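Local structure of putative type VI secretion protein (Escherichia coli, 6SKI) at residues Ile39-Asp44 with Arg204-Arg209; Cys63-Gln68 with Trp492-Asp497; Arg96-Asn101 with Val412-Ala417; Glu174-Asn179 with Lys223-Asp228. The protein probably acts as a phospholipase effector of the type VI secretion system, delivered by the VgrG spike to whose TTR domain it binds. All blocks are in the same frame, centred on the assembly; numbering follows the deposited sequence.

Contact 1 (Ile39-Asp44 with Arg204-Arg209); sequences IGIFFD and RHFANR
The phenyl rings of Phe43 and Phe206 meet obliquely, with centroids 5.8 Å apart and planes inclined at 55°. The closest approach is at the root of the Phe206 side chain: CE2 of Phe43 lies 3.8 Å from CB of Phe206, and CZ of Phe43 touches the same carbon. Farther out, the far end of the Phe206 ring is met obliquely by Ile41, whose CG1 is 3.9 Å from CE2 of Phe206. The one phenylalanine of the helix thus meets two side chains of the strand, each crossing it at about a right angle. It can do so because CG of Phe206 stands anti to its backbone N (chi1 -178°), which sends the ring out from the helix to the strand. Phe191 completes this aromatic cluster with an edge-to-face contact on Phe206. The packing is wholly apolar and buried, and it illustrates how an alpha/beta-hydrolase core seats a helix on its central sheet. Strand 22-43 lies between strands 121-128 and 184-195, parallel to both, while helix 156-178 packs beside helix 198-211, bringing Ile168 against Ile41 and Phe206, and Ala164 against Phe43.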
# COMPACT_ATOMS: atom_id res chain seq x y z
N ILE A 39 -0.86 13.08 12.80
CA ILE A 39 -1.40 11.74 12.69
C ILE A 39 -0.68 11.04 11.56
O ILE A 39 -0.76 11.46 10.40
CB ILE A 39 -2.92 11.76 12.47
CG1 ILE A 39 -3.58 12.74 13.43
CG2 ILE A 39 -3.49 10.36 12.65
CD1 ILE A 39 -5.08 12.79 13.32
N GLY A 40 0.04 9.97 11.89
CA GLY A 40 0.74 9.20 10.89
C GLY A 40 -0.19 8.21 10.23
O GLY A 40 -0.65 7.26 10.86
N ILE A 41 -0.47 8.42 8.95
CA ILE A 41 -1.38 7.58 8.19
C ILE A 41 -0.54 6.60 7.40
O ILE A 41 0.31 7.01 6.60
CB ILE A 41 -2.30 8.41 7.28
CG1 ILE A 41 -2.71 9.70 7.98
CG2 ILE A 41 -3.53 7.62 6.93
CD1 ILE A 41 -3.76 9.50 9.03
N PHE A 42 -0.77 5.31 7.61
CA PHE A 42 0.06 4.26 7.04
C PHE A 42 -0.83 3.35 6.23
O PHE A 42 -1.54 2.51 6.78
CB PHE A 42 0.79 3.49 8.14
CG PHE A 42 1.87 4.29 8.81
CD1 PHE A 42 1.62 4.92 10.01
CD2 PHE A 42 3.13 4.40 8.26
CE1 PHE A 42 2.60 5.65 10.63
CE2 PHE A 42 4.11 5.12 8.88
CZ PHE A 42 3.84 5.75 10.07
N PHE A 43 -0.79 3.51 4.91
CA PHE A 43 -1.59 2.73 3.98
C PHE A 43 -0.72 1.60 3.47
O PHE A 43 0.23 1.83 2.71
CB PHE A 43 -2.07 3.58 2.81
CG PHE A 43 -3.13 4.57 3.14
CD1 PHE A 43 -4.46 4.20 3.16
CD2 PHE A 43 -2.81 5.89 3.36
CE1 PHE A 43 -5.44 5.12 3.44
CE2 PHE A 43 -3.78 6.81 3.64
CZ PHE A 43 -5.10 6.43 3.67
N ASP A 44 -1.03 0.38 3.86
CA ASP A 44 -0.18 -0.72 3.46
C ASP A 44 -0.64 -1.28 2.12
O ASP A 44 -1.74 -1.01 1.64
CB ASP A 44 -0.19 -1.82 4.52
CG ASP A 44 1.08 -2.63 4.53
OD1 ASP A 44 1.87 -2.52 3.57
OD2 ASP A 44 1.30 -3.37 5.51
N ARG A 204 -1.89 8.95 -1.84
CA ARG A 204 -2.02 10.14 -2.66
C ARG A 204 -3.46 10.62 -2.65
O ARG A 204 -3.72 11.81 -2.41
CB ARG A 204 -1.54 9.84 -4.08
CG ARG A 204 -0.05 9.55 -4.13
CD ARG A 204 0.35 8.84 -5.40
NE ARG A 204 0.28 9.71 -6.57
CZ ARG A 204 1.09 9.60 -7.61
NH1 ARG A 204 2.03 8.67 -7.62
NH2 ARG A 204 0.97 10.43 -8.64
N HIS A 205 -4.41 9.70 -2.79
CA HIS A 205 -5.81 10.09 -2.72
C HIS A 205 -6.11 10.77 -1.39
O HIS A 205 -6.68 11.86 -1.37
CB HIS A 205 -6.71 8.87 -2.93
CG HIS A 205 -8.15 9.22 -3.14
ND1 HIS A 205 -9.15 8.84 -2.28
CD2 HIS A 205 -8.76 9.92 -4.13
CE1 HIS A 205 -10.31 9.29 -2.72
NE2 HIS A 205 -10.10 9.95 -3.84
N PHE A 206 -5.64 10.17 -0.29
CA PHE A 206 -5.87 10.78 1.01
C PHE A 206 -5.30 12.19 1.04
O PHE A 206 -5.99 13.13 1.45
CB PHE A 206 -5.26 9.92 2.11
CG PHE A 206 -5.49 10.47 3.49
CD1 PHE A 206 -6.63 10.15 4.19
CD2 PHE A 206 -4.55 11.30 4.07
CE1 PHE A 206 -6.83 10.65 5.46
CE2 PHE A 206 -4.75 11.80 5.33
CZ PHE A 206 -5.89 11.48 6.03
N ALA A 207 -4.08 12.36 0.53
CA ALA A 207 -3.48 13.68 0.56
C ALA A 207 -4.34 14.68 -0.20
O ALA A 207 -4.56 15.80 0.27
CB ALA A 207 -2.06 13.64 -0.01
N ASN A 208 -4.89 14.24 -1.33
CA ASN A 208 -5.73 15.15 -2.10
C ASN A 208 -7.00 15.49 -1.34
O ASN A 208 -7.43 16.65 -1.34
CB ASN A 208 -6.05 14.53 -3.46
CG ASN A 208 -4.92 14.67 -4.44
OD1 ASN A 208 -4.48 13.70 -5.05
ND2 ASN A 208 -4.42 15.89 -4.60
N ARG A 209 -7.57 14.51 -0.64
CA ARG A 209 -8.73 14.80 0.20
C ARG A 209 -8.38 15.80 1.29
O ARG A 209 -9.22 16.59 1.71
CB ARG A 209 -9.28 13.51 0.79
CG ARG A 209 -9.79 12.54 -0.24
CD ARG A 209 -10.37 11.29 0.39
NE ARG A 209 -11.56 11.59 1.18
CZ ARG A 209 -12.49 10.69 1.47
NH1 ARG A 209 -12.38 9.45 1.04
NH2 ARG A 209 -13.54 11.05 2.19

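Contact 2 (Cys63-Gln68 with Trp492-Asp497); sequences CSAARQ and WNIESD
Ala65 and Ile494 form the more enclosed half of this contact, Gln68 and Trp492 the looser half. In the first, the methyl CB of Ala65 stands 4.3 Å from CD1 of Ile494, a plain apolar touch between two buried residues. The isoleucine gets there by stretching out: with chi2 at 170° its CD1 is carried to the far end of an extended branch, nearer to the loop than its CB direction alone would bring it. Phe522 packs on both residues, and Ala75 and Glu79 of helix 72-85 also border Ile494, so that this small apolar patch is hemmed in by strand and helix alike.

Toward the surface the fit is slacker. The amide of Gln68 comes to the edge of the Trp492 indole, close to the ring plane, with NE2 of Gln68 4.2 Å from CH2 of Trp492. This is an edge contact at van der Waals range, not an amide laid over an aromatic face. OE1 of Gln68 makes a weak hydrogen bond to Lys527, while the indole meets Phe524 edge-to-face and touches Phe331 and Cys334. The loop curls through helical angles at 65-67, held by weak bonds to the carbonyl of Ser64, and turns Arg67 outward to pair with Glu62.

The arrangement is that of a loop laid along a two-stranded antiparallel sheet: strand 521-523 pairs with 495-497, and the backbone of that strand and of the residue after it also bonds the loop, Ala65 with Phe522 and Cys63 with Phe524.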
# COMPACT_ATOMS: atom_id res chain seq x y z
N CYS A 63 -4.31 -10.10 -18.74
CA CYS A 63 -3.22 -11.04 -18.51
C CYS A 63 -3.67 -12.49 -18.49
O CYS A 63 -2.88 -13.37 -18.13
CB CYS A 63 -2.50 -10.72 -17.19
SG CYS A 63 -1.21 -9.47 -17.34
N SER A 64 -4.92 -12.77 -18.87
CA SER A 64 -5.36 -14.15 -18.93
C SER A 64 -4.68 -14.88 -20.08
O SER A 64 -4.17 -14.26 -21.02
CB SER A 64 -6.88 -14.22 -19.08
OG SER A 64 -7.33 -13.36 -20.11
N ALA A 65 -4.68 -16.21 -20.00
CA ALA A 65 -4.06 -17.00 -21.06
C ALA A 65 -4.77 -16.81 -22.39
O ALA A 65 -4.17 -17.02 -23.44
CB ALA A 65 -4.07 -18.48 -20.67
N ALA A 66 -6.04 -16.41 -22.37
CA ALA A 66 -6.79 -16.22 -23.60
C ALA A 66 -6.42 -14.92 -24.30
O ALA A 66 -6.42 -14.85 -25.53
CB ALA A 66 -8.29 -16.28 -23.33
N ARG A 67 -6.14 -13.86 -23.53
CA ARG A 67 -5.70 -12.61 -24.15
C ARG A 67 -4.36 -12.78 -24.84
O ARG A 67 -4.08 -12.12 -25.84
CB ARG A 67 -5.63 -11.49 -23.11
CG ARG A 67 -6.92 -11.26 -22.37
CD ARG A 67 -7.81 -10.28 -23.12
NE ARG A 67 -7.13 -9.02 -23.39
CZ ARG A 67 -7.71 -7.97 -23.95
NH1 ARG A 67 -8.99 -8.02 -24.30
NH2 ARG A 67 -7.02 -6.86 -24.15
N GLN A 68 -3.52 -13.66 -24.32
CA GLN A 68 -2.34 -14.13 -25.03
C GLN A 68 -2.75 -15.28 -25.95
O GLN A 68 -3.85 -15.82 -25.85
CB GLN A 68 -1.26 -14.59 -24.05
CG GLN A 68 -1.28 -13.87 -22.70
CD GLN A 68 -1.06 -12.37 -22.83
OE1 GLN A 68 -1.73 -11.58 -22.16
NE2 GLN A 68 -0.12 -11.98 -23.67
N TRP A 492 6.58 -15.84 -16.42
CA TRP A 492 5.52 -16.39 -17.25
C TRP A 492 4.94 -17.64 -16.62
O TRP A 492 4.46 -18.54 -17.32
CB TRP A 492 6.04 -16.68 -18.66
CG TRP A 492 6.11 -15.47 -19.52
CD1 TRP A 492 7.21 -14.71 -19.77
CD2 TRP A 492 5.03 -14.86 -20.23
NE1 TRP A 492 6.89 -13.67 -20.61
CE2 TRP A 492 5.55 -13.74 -20.90
CE3 TRP A 492 3.67 -15.16 -20.37
CZ2 TRP A 492 4.76 -12.92 -21.70
CZ3 TRP A 492 2.90 -14.34 -21.16
CH2 TRP A 492 3.44 -13.24 -21.81
N ASN A 493 4.97 -17.72 -15.29
CA ASN A 493 4.32 -18.81 -14.59
C ASN A 493 2.81 -18.64 -14.68
O ASN A 493 2.29 -17.54 -14.51
CB ASN A 493 4.75 -18.84 -13.13
CG ASN A 493 6.17 -19.28 -12.95
OD1 ASN A 493 6.67 -19.36 -11.83
ND2 ASN A 493 6.84 -19.59 -14.04
N ILE A 494 2.12 -19.73 -14.95
CA ILE A 494 0.68 -19.70 -15.15
C ILE A 494 -0.01 -20.07 -13.85
O ILE A 494 0.50 -20.90 -13.08
CB ILE A 494 0.26 -20.62 -16.31
CG1 ILE A 494 -0.97 -20.05 -17.03
CG2 ILE A 494 -0.04 -22.02 -15.83
CD1 ILE A 494 -1.30 -20.77 -18.31
N GLU A 495 -1.14 -19.44 -13.59
CA GLU A 495 -2.01 -19.76 -12.47
C GLU A 495 -3.40 -20.02 -13.01
O GLU A 495 -3.73 -19.68 -14.15
CB GLU A 495 -2.03 -18.62 -11.45
CG GLU A 495 -0.72 -18.42 -10.72
CD GLU A 495 -0.86 -17.55 -9.49
OE1 GLU A 495 -1.99 -17.10 -9.20
OE2 GLU A 495 0.16 -17.32 -8.81
N SER A 496 -4.23 -20.66 -12.19
CA SER A 496 -5.58 -21.00 -12.61
C SER A 496 -6.56 -20.67 -11.50
O SER A 496 -6.22 -20.62 -10.32
CB SER A 496 -5.68 -22.49 -12.98
OG SER A 496 -5.47 -23.30 -11.84
N ASP A 497 -7.80 -20.44 -11.92
CA ASP A 497 -8.92 -20.27 -11.00
C ASP A 497 -10.14 -20.94 -11.60
O ASP A 497 -10.31 -21.00 -12.82
CB ASP A 497 -9.21 -18.80 -10.70
CG ASP A 497 -9.81 -18.60 -9.33
OD1 ASP A 497 -9.13 -18.91 -8.33
OD2 ASP A 497 -10.96 -18.13 -9.25

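Contact 3 (Arg96-Asn101 with Val412-Ala417); sequences RGYYSN and VPNDWA
Asn101 and Ala417 meet through one directed bond, whereas Tyr98 and Asn414 meet as two flat groups steeply inclined to each other. In the directed bond, ND2 of Asn101 donates to the backbone O of Ala417 at 2.8 Å, with a moderately bent N-H...O angle of 144°. The acceptor lies near the amide plane of Asn101, and the donor stands slightly tilted from the carbonyl plane of Ala417. The chi1 of Asn101, -85°, sets CG anti to the carbonyl carbon, and this points the amide across the gap to the helical segment. There the methyl of Ala417 adds a touch of packing, its CB 4.0 Å from ND2 of Asn101. The same ND2 makes a second, weak bond to the carbonyl of Ile313, so this buried amide nitrogen is shared between two backbone oxygens.

The other pair is looser. Asn414 crosses Tyr98 at about a right angle, ring and amide planes 59° apart, and its ND2 approaches the ring obliquely, 3.8 Å from CD2 of Tyr98. Each polar end has a weak partner elsewhere: ND2 of Asn414 reaches the carbonyl of Tyr317, and the hydroxyl of Tyr98 reaches Glu444.

Between them the two pairs join the entrance of helix 101-108 to that of helix 416-431, where Asn101 also touches Cys420 and Leu421. The loop carrying Gly314 and Gly316 runs alongside, sharing backbone hydrogen bonds with Asn101 and Tyr98.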
# COMPACT_ATOMS: atom_id res chain seq x y z
N ARG A 96 1.99 -16.17 0.62
CA ARG A 96 1.87 -15.23 1.72
C ARG A 96 3.11 -14.36 1.77
O ARG A 96 4.24 -14.87 1.74
CB ARG A 96 1.68 -15.94 3.06
CG ARG A 96 1.21 -15.01 4.16
CD ARG A 96 1.53 -15.57 5.54
NE ARG A 96 0.70 -14.98 6.59
CZ ARG A 96 -0.62 -15.13 6.69
NH1 ARG A 96 -1.28 -15.88 5.82
NH2 ARG A 96 -1.27 -14.55 7.68
N GLY A 97 2.91 -13.05 1.88
CA GLY A 97 4.01 -12.11 1.93
C GLY A 97 4.53 -11.92 3.34
O GLY A 97 4.06 -12.51 4.30
N TYR A 98 5.54 -11.07 3.44
CA TYR A 98 6.16 -10.71 4.70
C TYR A 98 5.77 -9.29 5.06
O TYR A 98 5.04 -8.62 4.33
CB TYR A 98 7.68 -10.88 4.61
CG TYR A 98 8.40 -10.91 5.93
CD1 TYR A 98 8.02 -11.77 6.94
CD2 TYR A 98 9.49 -10.08 6.16
CE1 TYR A 98 8.68 -11.80 8.14
CE2 TYR A 98 10.17 -10.11 7.36
CZ TYR A 98 9.76 -10.97 8.35
OH TYR A 98 10.43 -10.99 9.54
N TYR A 99 6.26 -8.83 6.20
CA TYR A 99 6.01 -7.46 6.63
C TYR A 99 6.57 -6.48 5.60
O TYR A 99 7.71 -6.62 5.14
CB TYR A 99 6.64 -7.22 7.99
CG TYR A 99 5.94 -7.94 9.11
CD1 TYR A 99 4.57 -7.86 9.26
CD2 TYR A 99 6.66 -8.71 10.01
CE1 TYR A 99 3.93 -8.52 10.28
CE2 TYR A 99 6.02 -9.38 11.04
CZ TYR A 99 4.66 -9.28 11.17
OH TYR A 99 4.02 -9.94 12.19
N SER A 100 5.77 -5.49 5.24
CA SER A 100 6.19 -4.49 4.27
C SER A 100 6.98 -3.41 4.99
O SER A 100 7.21 -3.48 6.20
CB SER A 100 4.99 -3.91 3.54
OG SER A 100 3.88 -3.77 4.41
N ASN A 101 7.39 -2.38 4.26
CA ASN A 101 8.08 -1.26 4.87
C ASN A 101 7.12 -0.29 5.53
O ASN A 101 7.54 0.50 6.37
CB ASN A 101 8.91 -0.52 3.81
CG ASN A 101 10.28 -1.14 3.62
OD1 ASN A 101 10.72 -1.95 4.42
ND2 ASN A 101 10.94 -0.76 2.54
N VAL A 412 16.70 -16.15 -2.14
CA VAL A 412 16.85 -14.73 -2.46
C VAL A 412 16.68 -13.92 -1.18
O VAL A 412 15.59 -13.93 -0.58
CB VAL A 412 15.84 -14.29 -3.53
CG1 VAL A 412 16.26 -12.96 -4.12
CG2 VAL A 412 15.74 -15.35 -4.62
N PRO A 413 17.71 -13.22 -0.72
CA PRO A 413 17.59 -12.42 0.50
C PRO A 413 16.69 -11.21 0.31
O PRO A 413 16.61 -10.63 -0.77
CB PRO A 413 19.03 -12.01 0.79
CG PRO A 413 19.64 -11.97 -0.57
CD PRO A 413 19.08 -13.16 -1.26
N ASN A 414 16.00 -10.83 1.39
CA ASN A 414 15.05 -9.73 1.39
C ASN A 414 15.61 -8.47 2.06
O ASN A 414 14.83 -7.67 2.58
CB ASN A 414 13.75 -10.15 2.06
CG ASN A 414 13.87 -10.25 3.56
OD1 ASN A 414 14.93 -10.58 4.09
ND2 ASN A 414 12.79 -9.96 4.27
N ASP A 415 16.92 -8.29 2.05
CA ASP A 415 17.56 -7.25 2.84
C ASP A 415 17.61 -5.89 2.14
O ASP A 415 18.12 -4.94 2.73
CB ASP A 415 18.98 -7.67 3.21
CG ASP A 415 19.00 -8.90 4.09
OD1 ASP A 415 18.52 -8.82 5.24
OD2 ASP A 415 19.50 -9.95 3.64
N TRP A 416 17.12 -5.78 0.91
CA TRP A 416 17.17 -4.49 0.22
C TRP A 416 15.97 -3.62 0.55
O TRP A 416 16.04 -2.39 0.40
CB TRP A 416 17.26 -4.72 -1.29
CG TRP A 416 17.47 -3.46 -2.05
CD1 TRP A 416 16.56 -2.81 -2.83
CD2 TRP A 416 18.66 -2.67 -2.09
NE1 TRP A 416 17.11 -1.68 -3.37
CE2 TRP A 416 18.41 -1.57 -2.93
CE3 TRP A 416 19.92 -2.80 -1.51
CZ2 TRP A 416 19.36 -0.60 -3.19
CZ3 TRP A 416 20.87 -1.83 -1.77
CH2 TRP A 416 20.59 -0.75 -2.60
N ALA A 417 14.89 -4.20 1.06
CA ALA A 417 13.78 -3.41 1.54
C ALA A 417 14.11 -2.73 2.86
O ALA A 417 13.50 -1.71 3.17
CB ALA A 417 12.54 -4.29 1.71

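Contact 4 (Glu174-Asn179 with Lys223-Asp228); sequences EFMGFN and KGLRGD
Past helix 215-225 the backbone reverses in a type I' beta turn from Leu225 to Asp228, closed by Asp228 N on Leu225 O at 3.2 Å, with phi positive at both Arg226 (58°) and Gly227 (88°), and Leu225 comes within 6.9 Å of Met176, CA to CA. Across that gap Met176 is the side chain that reaches both partners. Its CG lies 3.7 Å from CD2 of Leu225, the two side chains crossing at a slant, and its chain then bends at chi2 and chi3 so that the methyl swings on to the turn. There CE of Met176 meets the carboxylate of Asp228 at OD2, the two side chains approaching from opposite directions; the meeting is one of van der Waals packing.

The setting is the flank of an alpha/beta-hydrolase sheet, in which helices 156-178 and 215-225 share strand 184-195 as their floor: Met176 rests on Phe184 and Leu225 on Ile186, two residues further along the same strand. Leu172, one turn back on helix 156-178, continues the apolar seam beside Leu225, and Pro182 borders Met176.

At the outer end the turn takes part in the complex. Outside the two segments, a basic side chain of the second protein chain, the TTR domain of the VgrG spike, pairs with OD1 of Asp228 in a salt bridge, and the carbonyl of Arg226 takes a weak hydrogen bond from a basic side chain of that chain.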
# COMPACT_ATOMS: atom_id res chain seq x y z
N GLU A 174 -8.25 7.36 21.07
CA GLU A 174 -7.25 6.76 21.96
C GLU A 174 -6.30 7.81 22.51
O GLU A 174 -5.98 7.80 23.71
CB GLU A 174 -6.48 5.68 21.21
CG GLU A 174 -7.32 4.48 20.81
CD GLU A 174 -6.58 3.52 19.90
OE1 GLU A 174 -5.40 3.79 19.59
OE2 GLU A 174 -7.17 2.50 19.50
N PHE A 175 -5.85 8.74 21.67
CA PHE A 175 -4.93 9.77 22.13
C PHE A 175 -5.55 10.64 23.21
O PHE A 175 -4.91 10.92 24.23
CB PHE A 175 -4.48 10.65 20.96
CG PHE A 175 -3.67 11.84 21.39
CD1 PHE A 175 -2.51 11.68 22.13
CD2 PHE A 175 -4.09 13.12 21.08
CE1 PHE A 175 -1.78 12.77 22.53
CE2 PHE A 175 -3.35 14.21 21.49
CZ PHE A 175 -2.20 14.04 22.21
N MET A 176 -6.79 11.07 23.01
CA MET A 176 -7.44 11.92 24.00
C MET A 176 -8.02 11.12 25.15
O MET A 176 -8.53 11.71 26.11
CB MET A 176 -8.52 12.76 23.34
CG MET A 176 -7.95 13.93 22.55
SD MET A 176 -7.03 15.07 23.59
CE MET A 176 -8.14 16.47 23.60
N GLY A 177 -7.95 9.79 25.09
CA GLY A 177 -8.26 8.96 26.23
C GLY A 177 -7.04 8.73 27.09
O GLY A 177 -7.15 8.47 28.29
N PHE A 178 -5.86 8.85 26.49
CA PHE A 178 -4.63 8.90 27.28
C PHE A 178 -4.40 10.26 27.91
O PHE A 178 -3.56 10.37 28.81
CB PHE A 178 -3.42 8.53 26.42
CG PHE A 178 -3.18 7.07 26.28
CD1 PHE A 178 -2.40 6.40 27.21
CD2 PHE A 178 -3.72 6.36 25.23
CE1 PHE A 178 -2.17 5.05 27.09
CE2 PHE A 178 -3.49 5.00 25.10
CZ PHE A 178 -2.72 4.35 26.03
N ASN A 179 -5.12 11.29 27.48
CA ASN A 179 -4.97 12.64 27.99
C ASN A 179 -6.34 13.13 28.44
O ASN A 179 -7.07 13.78 27.68
CB ASN A 179 -4.35 13.56 26.93
CG ASN A 179 -2.85 13.47 26.89
OD1 ASN A 179 -2.16 13.90 27.81
ND2 ASN A 179 -2.32 12.90 25.82
N LYS A 223 -15.22 13.82 15.50
CA LYS A 223 -15.71 12.60 16.14
C LYS A 223 -14.62 11.87 16.91
O LYS A 223 -14.94 10.99 17.71
CB LYS A 223 -16.31 11.69 15.07
CG LYS A 223 -17.01 10.45 15.59
CD LYS A 223 -17.61 9.64 14.46
CE LYS A 223 -18.15 8.32 14.96
NZ LYS A 223 -17.12 7.55 15.71
N GLY A 224 -13.36 12.24 16.73
CA GLY A 224 -12.29 11.65 17.51
C GLY A 224 -11.93 12.53 18.68
O GLY A 224 -11.67 12.05 19.78
N LEU A 225 -11.93 13.84 18.46
CA LEU A 225 -11.78 14.79 19.54
C LEU A 225 -13.05 14.96 20.36
O LEU A 225 -13.03 15.64 21.38
CB LEU A 225 -11.33 16.15 19.00
CG LEU A 225 -9.91 16.17 18.44
CD1 LEU A 225 -9.43 17.60 18.25
CD2 LEU A 225 -8.98 15.40 19.34
N ARG A 226 -14.16 14.35 19.91
CA ARG A 226 -15.44 14.41 20.62
C ARG A 226 -15.91 15.85 20.81
O ARG A 226 -16.37 16.23 21.88
CB ARG A 226 -15.35 13.68 21.96
CG ARG A 226 -15.51 12.18 21.85
CD ARG A 226 -15.58 11.54 23.22
NE ARG A 226 -14.75 12.24 24.18
CZ ARG A 226 -14.96 12.25 25.49
NH1 ARG A 226 -14.15 12.92 26.30
NH2 ARG A 226 -16.00 11.59 25.99
N GLY A 227 -15.78 16.65 19.75
CA GLY A 227 -16.24 18.01 19.77
C GLY A 227 -15.23 19.03 20.27
O GLY A 227 -15.51 20.23 20.19
N ASP A 228 -14.09 18.58 20.77
CA ASP A 228 -13.09 19.51 21.28
C ASP A 228 -12.62 20.46 20.19
O ASP A 228 -12.56 20.10 19.01
CB ASP A 228 -11.89 18.75 21.85
CG ASP A 228 -12.22 18.01 23.13
OD1 ASP A 228 -13.39 18.08 23.56
OD2 ASP A 228 -11.32 17.36 23.69

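Overall arrangement
From the N terminus the chain opens contact 1 at 39-44, contact 2 at 63-68, contact 3 at 96-101 and contact 4 at 174-179. Contact 1 closes first, at 204-209, and therefore crosses the other three. The rest close in reverse order of opening, 4 at 223-228, 3 at 412-417 and 2 at 492-497, so contact 4 nests within contact 3, and both within contact 2. Contact 1 seats a helix on the central sheet, and contact 4 joins the ends of two helices on its flank, while contact 3 brings two helix starts together and touches contact 1 through a probable Asp44-Ser100 hydrogen bond. Contact 2, its centre about 50 Å from that of contact 4, ties an early loop to the small C-terminal sheet.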